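Local coordinates for sporozoite surface protein 2 (Plasmodium vivax, PDB 4HQN) that probably acts as a sporozoite surface adhesin, using a metal-binding von Willebrand factor type A domain joined to a thrombospondin type 1 domain, at residues Val19-Leu24 with Leu128-Thr133. The protein carries 4 engineered substitutions. Numbering follows the deposited sequence.
Sequences VDLYLL and LVILMT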
loop_
_atom_site.group_PDB
_atom_site.type_symbol
_atom_site.label_atom_id
_atom_site.label_comp_id
_atom_site.label_asym_id
_atom_site.label_seq_id
_atom_site.Cartn_x
_atom_site.Cartn_y
_atom_site.Cartn_z
ATOM N N VAL A 19 -2.961 -4.302 -0.228
ATOM C CA VAL A 19 -2.935 -2.927 0.209
ATOM C C VAL A 19 -1.964 -2.807 1.380
ATOM O O VAL A 19 -2.087 -3.524 2.376
ATOM C CB VAL A 19 -4.331 -2.466 0.692
ATOM C CG1 VAL A 19 -4.292 -0.990 1.127
ATOM C CG2 VAL A 19 -5.406 -2.714 -0.377
ATOM N N ASP A 20 -0.985 -1.919 1.249
ATOM C CA ASP A 20 -0.178 -1.523 2.393
ATOM C C ASP A 20 -0.824 -0.281 2.944
ATOM O O ASP A 20 -0.906 0.731 2.264
ATOM C CB ASP A 20 1.269 -1.269 2.003
ATOM C CG ASP A 20 1.950 -2.517 1.472
ATOM O OD1 ASP A 20 1.554 -3.624 1.906
ATOM O OD2 ASP A 20 2.871 -2.397 0.623
ATOM N N LEU A 21 -1.334 -0.386 4.171
ATOM C CA LEU A 21 -2.080 0.695 4.781
ATOM C C LEU A 21 -1.280 1.261 5.949
ATOM O O LEU A 21 -1.057 0.568 6.934
ATOM C CB LEU A 21 -3.443 0.195 5.253
ATOM C CG LEU A 21 -4.504 1.203 5.704
ATOM C CD1 LEU A 21 -5.868 0.549 5.644
ATOM C CD2 LEU A 21 -4.234 1.765 7.097
ATOM N N TYR A 22 -0.860 2.519 5.825
ATOM C CA TYR A 22 -0.078 3.181 6.868
ATOM C C TYR A 22 -0.988 4.093 7.678
ATOM O O TYR A 22 -1.473 5.113 7.184
ATOM C CB TYR A 22 1.079 3.981 6.263
ATOM C CG TYR A 22 1.905 3.200 5.261
ATOM C CD1 TYR A 22 1.487 3.081 3.939
ATOM C CD2 TYR A 22 3.111 2.606 5.624
ATOM C CE1 TYR A 22 2.227 2.384 3.009
ATOM C CE2 TYR A 22 3.866 1.903 4.693
ATOM C CZ TYR A 22 3.411 1.796 3.384
ATOM O OH TYR A 22 4.129 1.098 2.429
ATOM N N LEU A 23 -1.247 3.686 8.912
ATOM C CA LEU A 23 -2.130 4.418 9.813
ATOM C C LEU A 23 -1.251 5.313 10.700
ATOM O O LEU A 23 -0.490 4.818 11.530
ATOM C CB LEU A 23 -2.949 3.442 10.661
ATOM C CG LEU A 23 -3.933 4.046 11.668
ATOM C CD1 LEU A 23 -4.892 5.009 11.008
ATOM C CD2 LEU A 23 -4.697 2.944 12.378
ATOM N N LEU A 24 -1.333 6.624 10.476
ATOM C CA LEU A 24 -0.537 7.609 11.218
ATOM C C LEU A 24 -1.449 8.337 12.184
ATOM O O LEU A 24 -2.340 9.089 11.779
ATOM C CB LEU A 24 0.130 8.618 10.271
ATOM C CG LEU A 24 0.796 7.996 9.049
ATOM C CD1 LEU A 24 1.479 9.074 8.198
ATOM C CD2 LEU A 24 1.781 6.890 9.443
ATOM N N LEU A 128 -1.555 3.153 0.790
ATOM C CA LEU A 128 -2.612 3.977 1.355
ATOM C C LEU A 128 -2.225 4.481 2.736
ATOM O O LEU A 128 -1.934 3.703 3.638
ATOM C CB LEU A 128 -3.933 3.202 1.422
ATOM C CG LEU A 128 -5.035 3.878 2.243
ATOM C CD1 LEU A 128 -5.549 5.167 1.598
ATOM C CD2 LEU A 128 -6.182 2.909 2.508
ATOM N N VAL A 129 -2.199 5.798 2.876
ATOM C CA VAL A 129 -1.910 6.420 4.140
ATOM C C VAL A 129 -3.219 6.908 4.705
ATOM O O VAL A 129 -3.983 7.590 4.012
ATOM C CB VAL A 129 -0.983 7.641 3.964
ATOM C CG1 VAL A 129 -0.874 8.406 5.288
ATOM C CG2 VAL A 129 0.370 7.191 3.483
ATOM N N ILE A 130 -3.489 6.544 5.949
ATOM C CA ILE A 130 -4.582 7.158 6.694
ATOM C C ILE A 130 -3.983 8.054 7.791
ATOM O O ILE A 130 -3.334 7.571 8.720
ATOM C CB ILE A 130 -5.533 6.104 7.309
ATOM C CG1 ILE A 130 -6.219 5.287 6.202
ATOM C CG2 ILE A 130 -6.549 6.786 8.204
ATOM C CD1 ILE A 130 -7.070 4.118 6.729
ATOM N N LEU A 131 -4.166 9.365 7.641
ATOM C CA LEU A 131 -3.605 10.353 8.560
ATOM C C LEU A 131 -4.692 10.832 9.502
ATOM O O LEU A 131 -5.667 11.457 9.086
ATOM C CB LEU A 131 -3.018 11.538 7.788
ATOM C CG LEU A 131 -2.412 12.670 8.627
ATOM C CD1 LEU A 131 -1.164 12.244 9.379
ATOM C CD2 LEU A 131 -2.094 13.864 7.737
ATOM N N MET A 132 -4.525 10.514 10.777
ATOM C CA MET A 132 -5.526 10.828 11.788
ATOM C C MET A 132 -4.940 11.925 12.676
ATOM O O MET A 132 -4.015 11.667 13.442
ATOM C CB MET A 132 -5.816 9.548 12.592
ATOM C CG MET A 132 -7.091 9.528 13.381
ATOM S SD MET A 132 -7.460 7.878 14.056
ATOM C CE MET A 132 -7.498 6.934 12.561
ATOM N N THR A 133 -5.467 13.143 12.561
ATOM C CA THR A 133 -4.850 14.315 13.190
ATOM C C THR A 133 -5.845 15.457 13.431
ATOM O O THR A 133 -6.929 15.464 12.837
ATOM C CB THR A 133 -3.663 14.839 12.346
ATOM O OG1 THR A 133 -3.137 16.018 12.956
ATOM C CG2 THR A 133 -4.110 15.187 10.949
#
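With CG of L23 anti to the backbone N (chi1 180°), its CD1 touches two residues of 128-133, the first being I130, whose CG2 lies 3.7 Å away. The second is M132, where a bend at the last torsion (chi3 -58°) turns CE back to within 3.6 Å of CD1 of L23. I130 turns its other branch back, and its CD1 meets CD2 of L21 at 3.7 Å; L21 and L128 run side by side the same way. On the opposite face, CD1 of L24 reaches CG1 of V129 at 3.8 Å, while the edge of the Y22 ring, at CD1, rests against the carbonyl O of L128. Helix 105-118 covers this face through V112 and L109, and H115 meets the Y22 ring edge to face.

Five backbone hydrogen bonds tie the strands together, L128, I130 and M132 donating to D20, Y22 and L24, and Y22 and L24 donating back to L128 and I130, the alternating ladder of a parallel pair. Strands 19-26 and 126-133 lie side by side in the buried middle of the sheet, between 58-65 and 156-161, in the Rossmann-like von Willebrand factor A fold, with the manganese site beyond their C-terminal ends.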